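Local coordinates for protein b11L5F_LGL (Synthetic construct, PDB 6CZG) that is a computationally redesigned de novo beta-barrel, probably intended as a scaffold for binding a small, possibly fluorogenic, ligand, at residues P12-V17 with Q28-F33. Numbering follows the deposited sequence.
Sequences PGTWQV and QGQMHF
Gly13 pairs with Phe33, Trp15 with Met31 and Val17 with Gly29 through two backbone hydrogen bonds each, so six bonds, all with N to O at 2.9 Å, fix an antiparallel register; the N-to-C directions of the two short strand segments lie 156° apart. On the partly exposed face, polar side chains bridge the non-hydrogen-bonded pairs. Thr14 OG1 lies in the plane of the His32 imidazole, 2.7 Å from ND1, and either group could be the donor. Gln16 NE2 donates to Gln30 OE1 at 3.0 Å, on a lone pair, although the two amide planes are turned 49° apart. A bend at chi2 carries the Gln16 amide across toward the neighbouring strand, beside Gly29. An alanine in place of Gln16 would probably leave Gln30 OE1 without this donor and its amide freer to turn. The buried face is largely apolar: Trp15 CD1 meets Phe33 CD1 at 3.5 Å with the ring planes at 86°, while Val17 CG2 rests 3.7 Å from Met31 CB. Trp15 NE1 hydrogen-bonds to Leu11 O, and Leu111 packs against Trp15, Val17 and Phe33. This antiparallel pairing belongs to the beta hairpin of strands 13-20 and 26-37 in a closed eight-stranded barrel, its Trp15 side facing the interior.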
loop_
_atom_site.group_PDB
_atom_site.type_symbol
_atom_site.label_atom_id
_atom_site.label_comp_id
_atom_site.label_asym_id
_atom_site.label_seq_id
_atom_site.Cartn_x
_atom_site.Cartn_y
_atom_site.Cartn_z
ATOM N N PRO A 12 1.695 -1.353 -11.198
ATOM C CA PRO A 12 0.642 -0.471 -11.728
ATOM C C PRO A 12 -0.709 -1.164 -11.846
ATOM O O PRO A 12 -0.809 -2.295 -12.327
ATOM C CB PRO A 12 1.183 -0.068 -13.103
ATOM C CG PRO A 12 2.643 -0.122 -12.947
ATOM C CD PRO A 12 2.904 -1.290 -12.044
ATOM N N GLY A 13 -1.760 -0.470 -11.400
ATOM C CA GLY A 13 -3.106 -0.997 -11.455
ATOM C C GLY A 13 -3.763 -0.970 -10.091
ATOM O O GLY A 13 -3.322 -0.263 -9.179
ATOM N N THR A 14 -4.831 -1.754 -9.954
ATOM C CA THR A 14 -5.661 -1.766 -8.756
ATOM C C THR A 14 -5.494 -3.079 -8.000
ATOM O O THR A 14 -5.460 -4.159 -8.603
ATOM C CB THR A 14 -7.135 -1.549 -9.120
ATOM O OG1 THR A 14 -7.308 -0.222 -9.633
ATOM C CG2 THR A 14 -8.034 -1.733 -7.905
ATOM N N TRP A 15 -5.405 -2.980 -6.673
ATOM C CA TRP A 15 -5.217 -4.132 -5.803
ATOM C C TRP A 15 -6.237 -4.099 -4.675
ATOM O O TRP A 15 -6.444 -3.053 -4.049
ATOM C CB TRP A 15 -3.798 -4.155 -5.219
ATOM C CG TRP A 15 -2.718 -4.160 -6.255
ATOM C CD1 TRP A 15 -2.275 -3.094 -6.983
ATOM C CD2 TRP A 15 -1.938 -5.284 -6.676
ATOM N NE1 TRP A 15 -1.272 -3.487 -7.834
ATOM C CE2 TRP A 15 -1.045 -4.827 -7.665
ATOM C CE3 TRP A 15 -1.909 -6.634 -6.313
ATOM C CZ2 TRP A 15 -0.135 -5.672 -8.295
ATOM C CZ3 TRP A 15 -1.005 -7.472 -6.941
ATOM C CH2 TRP A 15 -0.130 -6.987 -7.922
ATOM N N GLN A 16 -6.875 -5.241 -4.425
ATOM C CA GLN A 16 -7.706 -5.428 -3.242
ATOM C C GLN A 16 -6.805 -5.706 -2.044
ATOM O O GLN A 16 -6.070 -6.699 -2.030
ATOM C CB GLN A 16 -8.691 -6.577 -3.461
ATOM C CG GLN A 16 -9.628 -6.851 -2.290
ATOM C CD GLN A 16 -10.495 -5.659 -1.922
ATOM O OE1 GLN A 16 -10.785 -5.430 -0.748
ATOM N NE2 GLN A 16 -10.926 -4.902 -2.928
ATOM N N VAL A 17 -6.862 -4.833 -1.042
ATOM C CA VAL A 17 -5.922 -4.840 0.074
ATOM C C VAL A 17 -6.663 -5.237 1.342
ATOM O O VAL A 17 -7.736 -4.691 1.641
ATOM C CB VAL A 17 -5.249 -3.469 0.245
ATOM C CG1 VAL A 17 -4.342 -3.466 1.467
ATOM C CG2 VAL A 17 -4.488 -3.091 -1.013
ATOM N N GLN A 28 -10.186 -3.407 4.934
ATOM C CA GLN A 28 -10.042 -3.777 3.536
ATOM C C GLN A 28 -10.315 -2.562 2.665
ATOM O O GLN A 28 -10.970 -1.605 3.083
ATOM C CB GLN A 28 -10.973 -4.937 3.158
ATOM C CG GLN A 28 -12.456 -4.639 3.328
ATOM C CD GLN A 28 -12.936 -4.855 4.752
ATOM O OE1 GLN A 28 -12.525 -5.805 5.419
ATOM N NE2 GLN A 28 -13.814 -3.976 5.223
ATOM N N GLY A 29 -9.804 -2.618 1.443
ATOM C CA GLY A 29 -10.005 -1.526 0.516
ATOM C C GLY A 29 -9.271 -1.772 -0.779
ATOM O O GLY A 29 -9.011 -2.915 -1.156
ATOM N N GLN A 30 -8.950 -0.680 -1.467
ATOM C CA GLN A 30 -8.252 -0.738 -2.742
ATOM C C GLN A 30 -7.022 0.155 -2.706
ATOM O O GLN A 30 -6.994 1.177 -2.016
ATOM C CB GLN A 30 -9.159 -0.311 -3.903
ATOM C CG GLN A 30 -10.317 -1.254 -4.175
ATOM C CD GLN A 30 -11.450 -1.096 -3.179
ATOM O OE1 GLN A 30 -11.944 -2.078 -2.623
ATOM N NE2 GLN A 30 -11.869 0.143 -2.950
ATOM N N MET A 31 -6.007 -0.241 -3.472
ATOM C CA MET A 31 -4.795 0.545 -3.654
ATOM C C MET A 31 -4.487 0.635 -5.141
ATOM O O MET A 31 -4.398 -0.393 -5.821
ATOM C CB MET A 31 -3.615 -0.071 -2.896
ATOM C CG MET A 31 -3.454 0.460 -1.481
ATOM S SD MET A 31 -2.067 -0.279 -0.600
ATOM C CE MET A 31 -2.397 0.275 1.071
ATOM N N HIS A 32 -4.328 1.857 -5.640
ATOM C CA HIS A 32 -4.071 2.113 -7.051
ATOM C C HIS A 32 -2.659 2.651 -7.229
ATOM O O HIS A 32 -2.260 3.597 -6.542
ATOM C CB HIS A 32 -5.089 3.104 -7.620
ATOM C CG HIS A 32 -6.502 2.812 -7.224
ATOM N ND1 HIS A 32 -7.208 1.738 -7.722
ATOM C CD2 HIS A 32 -7.343 3.455 -6.380
ATOM C CE1 HIS A 32 -8.422 1.730 -7.201
ATOM N NE2 HIS A 32 -8.529 2.762 -6.383
ATOM N N PHE A 33 -1.909 2.048 -8.150
ATOM C CA PHE A 33 -0.534 2.438 -8.431
ATOM C C PHE A 33 -0.429 2.942 -9.862
ATOM O O PHE A 33 -0.849 2.254 -10.801
ATOM C CB PHE A 33 0.429 1.267 -8.212
ATOM C CG PHE A 33 0.459 0.761 -6.798
ATOM C CD1 PHE A 33 -0.464 -0.174 -6.362
ATOM C CD2 PHE A 33 1.415 1.220 -5.906
ATOM C CE1 PHE A 33 -0.438 -0.642 -5.061
ATOM C CE2 PHE A 33 1.447 0.754 -4.604
ATOM C CZ PHE A 33 0.519 -0.177 -4.182
#